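Phospho-2-dehydro-3-deoxyheptonate aldolase (Francisella tularensis, PDB 3TQK) probably catalyses the stereospecific condensation of phosphoenolpyruvate with D-erythrose 4-phosphate to give DAHP, the first step of the chorismate pathway. Local coordinates at residues A[197-206]-A[217-228]. Residues are numbered along the deposited sequence; the frame is centred on the assembly and turned at random.
Sequences VKSATYPHHF and IFATKGNQNGHV
Thr220 and His204 carry the hairpin pairing beyond its regular bridges, the threonine hydroxyl standing in for a carbonyl. Phe206 and Phe218 form an antiparallel hydrogen-bonded pair, with Phe218 N giving a nearly straight bond to Phe206 O (173°). Two residues along, past the non-hydrogen-bonded pair His205 and Ala219, Thr220 N reaches His204 O at 2.8 Å, but the return bond of His204 N goes to Thr220 OG1, 2.9 Å away, and is bent (143°). With chi1 at 71°, OG1 sits between the backbone N and carbonyl carbon, where it meets His204 N; Ser174 is a further partner of this hydroxyl. The same torsion sends CG2 to the edge of the Phe206 ring, 3.5 Å from CE1, the two side chains crossing at about a right angle, while Phe218 CB also packs on CE1. On the other side of the sheet Ala219 CB lies over one face of the His205 imidazole, 3.8 Å from its centroid, in a CH-pi contact; His205 NE2 bonds Lys11 of the second subunit. The His204 ring turns back to its own segment, NE2 donating to Ser199 O at 2.8 Å, and its ND1 bonds Lys102 of the second subunit.

Where the strands part, Asn223 N bonds Ala200 O, and water 1 bridges Val197 O and Asn223 O. Gly222 CA makes a CA-H...O contact with Thr201 O at 3.4 Å. Asn223 OD1 closes an Asx turn on Asn225 N. Farther along, Val197 CG2 packs on the His227 backbone, 3.5 Å from its C atom. The whole is a beta hairpin inserted between helix 191-200 and strand 226-230 of a TIM barrel; its strand 215-220 pairs with a strand of the second subunit, carrying the sheet across the dimer interface.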
loop_
_atom_site.group_PDB
_atom_site.type_symbol
_atom_site.label_atom_id
_atom_site.label_comp_id
_atom_site.label_asym_id
_atom_site.label_seq_id
_atom_site.Cartn_x
_atom_site.Cartn_y
_atom_site.Cartn_z
ATOM N N VAL A 197 -8.930 -7.259 -7.675
ATOM C CA VAL A 197 -8.997 -7.892 -8.988
ATOM C C VAL A 197 -9.913 -7.060 -9.905
ATOM O O VAL A 197 -9.535 -6.722 -11.023
ATOM C CB VAL A 197 -9.499 -9.353 -8.892
ATOM C CG1 VAL A 197 -9.850 -9.898 -10.267
ATOM C CG2 VAL A 197 -8.448 -10.246 -8.229
ATOM N N LYS A 198 -11.094 -6.710 -9.403
ATOM C CA LYS A 198 -12.062 -5.949 -10.164
ATOM C C LYS A 198 -11.484 -4.617 -10.632
ATOM O O LYS A 198 -11.563 -4.282 -11.821
ATOM C CB LYS A 198 -13.309 -5.696 -9.320
ATOM C CG LYS A 198 -14.448 -4.964 -10.031
ATOM C CD LYS A 198 -14.894 -5.690 -11.283
ATOM C CE LYS A 198 -16.248 -5.172 -11.795
ATOM N NZ LYS A 198 -16.529 -5.766 -13.131
ATOM N N SER A 199 -10.901 -3.872 -9.700
ATOM C CA SER A 199 -10.294 -2.585 -10.005
ATOM C C SER A 199 -9.206 -2.697 -11.057
ATOM O O SER A 199 -9.092 -1.838 -11.922
ATOM C CB SER A 199 -9.730 -1.942 -8.742
ATOM O OG SER A 199 -9.105 -0.709 -9.033
ATOM N N ALA A 200 -8.417 -3.759 -10.982
ATOM C CA ALA A 200 -7.292 -3.968 -11.893
ATOM C C ALA A 200 -7.714 -4.269 -13.344
ATOM O O ALA A 200 -6.900 -4.118 -14.270
ATOM C CB ALA A 200 -6.371 -5.079 -11.356
ATOM N N THR A 201 -8.960 -4.701 -13.547
ATOM C CA THR A 201 -9.488 -4.900 -14.903
ATOM C C THR A 201 -9.725 -3.575 -15.648
ATOM O O THR A 201 -9.825 -3.581 -16.877
ATOM C CB THR A 201 -10.845 -5.690 -14.942
ATOM O OG1 THR A 201 -11.865 -4.950 -14.256
ATOM C CG2 THR A 201 -10.711 -7.092 -14.347
ATOM N N TYR A 202 -9.826 -2.456 -14.924
ATOM C CA TYR A 202 -10.120 -1.168 -15.543
ATOM C C TYR A 202 -8.895 -0.436 -16.039
ATOM O O TYR A 202 -7.790 -0.683 -15.565
ATOM C CB TYR A 202 -10.854 -0.264 -14.564
ATOM C CG TYR A 202 -12.281 -0.703 -14.307
ATOM C CD1 TYR A 202 -13.317 -0.300 -15.140
ATOM C CD2 TYR A 202 -12.585 -1.519 -13.232
ATOM C CE1 TYR A 202 -14.638 -0.702 -14.892
ATOM C CE2 TYR A 202 -13.867 -1.923 -12.977
ATOM C CZ TYR A 202 -14.891 -1.521 -13.803
ATOM O OH TYR A 202 -16.154 -1.948 -13.516
ATOM N N PRO A 203 -9.083 0.489 -16.993
ATOM C CA PRO A 203 -7.990 1.370 -17.352
ATOM C C PRO A 203 -7.799 2.413 -16.252
ATOM O O PRO A 203 -8.767 2.838 -15.610
ATOM C CB PRO A 203 -8.453 2.022 -18.673
ATOM C CG PRO A 203 -9.783 1.384 -19.019
ATOM C CD PRO A 203 -10.309 0.793 -17.755
ATOM N N HIS A 204 -6.557 2.804 -16.031
ATOM C CA HIS A 204 -6.226 3.781 -15.013
ATOM C C HIS A 204 -5.194 4.759 -15.579
ATOM O O HIS A 204 -4.387 4.396 -16.446
ATOM C CB HIS A 204 -5.627 3.073 -13.777
ATOM C CG HIS A 204 -6.617 2.273 -12.989
ATOM N ND1 HIS A 204 -7.430 2.835 -12.032
ATOM C CD2 HIS A 204 -6.934 0.956 -13.024
ATOM C CE1 HIS A 204 -8.202 1.897 -11.505
ATOM N NE2 HIS A 204 -7.910 0.742 -12.079
ATOM N N HIS A 205 -5.241 5.995 -15.094
ATOM C CA HIS A 205 -4.142 6.934 -15.231
ATOM C C HIS A 205 -3.473 7.027 -13.861
ATOM O O HIS A 205 -4.140 7.285 -12.865
ATOM C CB HIS A 205 -4.647 8.309 -15.676
ATOM C CG HIS A 205 -4.953 8.406 -17.139
ATOM N ND1 HIS A 205 -5.973 7.696 -17.737
ATOM C CD2 HIS A 205 -4.391 9.155 -18.118
ATOM C CE1 HIS A 205 -6.020 7.993 -19.024
ATOM N NE2 HIS A 205 -5.080 8.887 -19.279
ATOM N N PHE A 206 -2.168 6.785 -13.800
ATOM C CA PHE A 206 -1.439 6.887 -12.532
ATOM C C PHE A 206 0.018 7.251 -12.736
ATOM O O PHE A 206 0.543 7.115 -13.830
ATOM C CB PHE A 206 -1.552 5.583 -11.742
ATOM C CG PHE A 206 -0.643 4.466 -12.221
ATOM C CD1 PHE A 206 -0.881 3.807 -13.412
ATOM C CD2 PHE A 206 0.409 4.036 -11.438
ATOM C CE1 PHE A 206 -0.061 2.767 -13.821
ATOM C CE2 PHE A 206 1.215 2.995 -11.833
ATOM C CZ PHE A 206 0.982 2.365 -13.031
ATOM N N ILE A 217 3.266 9.963 -16.365
ATOM C CA ILE A 217 1.884 9.500 -16.230
ATOM C C ILE A 217 1.719 8.257 -17.113
ATOM O O ILE A 217 2.135 8.266 -18.278
ATOM C CB ILE A 217 0.879 10.586 -16.677
ATOM C CG1 ILE A 217 0.941 11.802 -15.753
ATOM C CG2 ILE A 217 -0.549 10.039 -16.736
ATOM C CD1 ILE A 217 0.343 13.071 -16.384
ATOM N N PHE A 218 1.135 7.192 -16.565
ATOM C CA PHE A 218 0.862 5.978 -17.330
ATOM C C PHE A 218 -0.656 5.798 -17.501
ATOM O O PHE A 218 -1.388 5.794 -16.516
ATOM C CB PHE A 218 1.432 4.749 -16.610
ATOM C CG PHE A 218 2.909 4.483 -16.852
ATOM C CD1 PHE A 218 3.783 5.471 -17.264
ATOM C CD2 PHE A 218 3.421 3.212 -16.604
ATOM C CE1 PHE A 218 5.142 5.198 -17.468
ATOM C CE2 PHE A 218 4.769 2.926 -16.791
ATOM C CZ PHE A 218 5.637 3.942 -17.231
ATOM N N ALA A 219 -1.117 5.686 -18.747
ATOM C CA ALA A 219 -2.481 5.286 -19.053
ATOM C C ALA A 219 -2.488 3.799 -19.351
ATOM O O ALA A 219 -1.891 3.359 -20.338
ATOM C CB ALA A 219 -3.047 6.077 -20.263
ATOM N N THR A 220 -3.164 3.030 -18.506
ATOM C CA THR A 220 -3.199 1.587 -18.655
ATOM C C THR A 220 -4.452 1.117 -19.365
ATOM O O THR A 220 -5.418 1.867 -19.512
ATOM C CB THR A 220 -3.110 0.869 -17.299
ATOM O OG1 THR A 220 -4.327 1.050 -16.568
ATOM C CG2 THR A 220 -1.929 1.378 -16.494
ATOM N N LYS A 221 -4.414 -0.147 -19.780
ATOM C CA LYS A 221 -5.503 -0.814 -20.496
ATOM C C LYS A 221 -6.394 -1.648 -19.592
ATOM O O LYS A 221 -7.511 -2.001 -19.974
ATOM C CB LYS A 221 -4.914 -1.732 -21.579
ATOM C CG LYS A 221 -4.750 -1.030 -22.929
ATOM C CD LYS A 221 -3.390 -1.280 -23.592
ATOM C CE LYS A 221 -3.339 -2.578 -24.378
ATOM N NZ LYS A 221 -2.208 -2.557 -25.373
ATOM N N GLY A 222 -5.887 -1.983 -18.414
ATOM C CA GLY A 222 -6.532 -2.939 -17.522
ATOM C C GLY A 222 -5.934 -4.317 -17.715
ATOM O O GLY A 222 -5.383 -4.609 -18.770
ATOM N N ASN A 223 -6.059 -5.165 -16.698
ATOM C CA ASN A 223 -5.489 -6.505 -16.723
ATOM C C ASN A 223 -6.593 -7.515 -16.524
ATOM O O ASN A 223 -7.182 -7.584 -15.447
ATOM C CB ASN A 223 -4.416 -6.652 -15.627
ATOM C CG ASN A 223 -3.553 -7.866 -15.831
ATOM O OD1 ASN A 223 -4.017 -8.884 -16.348
ATOM N ND2 ASN A 223 -2.277 -7.766 -15.454
ATOM N N GLN A 224 -6.891 -8.301 -17.554
ATOM C CA GLN A 224 -8.030 -9.215 -17.466
ATOM C C GLN A 224 -7.610 -10.585 -16.932
ATOM O O GLN A 224 -8.440 -11.482 -16.854
ATOM C CB GLN A 224 -8.771 -9.343 -18.821
ATOM C CG GLN A 224 -9.119 -8.008 -19.526
ATOM C CD GLN A 224 -9.764 -6.966 -18.607
ATOM O OE1 GLN A 224 -9.429 -5.776 -18.660
ATOM N NE2 GLN A 224 -10.707 -7.406 -17.783
ATOM N N ASN A 225 -6.335 -10.734 -16.540
ATOM C CA ASN A 225 -5.822 -11.990 -15.989
ATOM C C ASN A 225 -5.494 -11.899 -14.494
ATOM O O ASN A 225 -4.502 -12.462 -14.015
ATOM C CB ASN A 225 -4.616 -12.451 -16.801
ATOM C CG ASN A 225 -4.969 -12.716 -18.242
ATOM O OD1 ASN A 225 -6.029 -13.296 -18.534
ATOM N ND2 ASN A 225 -4.101 -12.294 -19.159
ATOM N N GLY A 226 -6.349 -11.188 -13.766
ATOM C CA GLY A 226 -6.223 -11.043 -12.331
ATOM C C GLY A 226 -7.078 -12.066 -11.618
ATOM O O GLY A 226 -8.155 -12.445 -12.095
ATOM N N HIS A 227 -6.612 -12.506 -10.461
ATOM C CA HIS A 227 -7.354 -13.477 -9.669
ATOM C C HIS A 227 -6.955 -13.385 -8.198
ATOM O O HIS A 227 -5.941 -12.777 -7.851
ATOM C CB HIS A 227 -7.038 -14.866 -10.175
ATOM C CG HIS A 227 -5.621 -15.259 -9.935
ATOM N ND1 HIS A 227 -5.196 -15.807 -8.743
ATOM C CD2 HIS A 227 -4.521 -15.126 -10.708
ATOM C CE1 HIS A 227 -3.894 -16.011 -8.803
ATOM N NE2 HIS A 227 -3.460 -15.607 -9.984
ATOM N N VAL A 228 -7.742 -14.030 -7.350
ATOM C CA VAL A 228 -7.489 -14.072 -5.920
ATOM C C VAL A 228 -6.517 -15.197 -5.577
ATOM O O VAL A 228 -6.519 -16.263 -6.219
ATOM C CB VAL A 228 -8.808 -14.290 -5.141
ATOM C CG1 VAL A 228 -8.554 -14.456 -3.653
ATOM C CG2 VAL A 228 -9.743 -13.131 -5.396
HETATM O O HOH W 1 -7.832 -8.089 -12.751
HETATM O O HOH W 2 -6.064 4.373 -19.317
#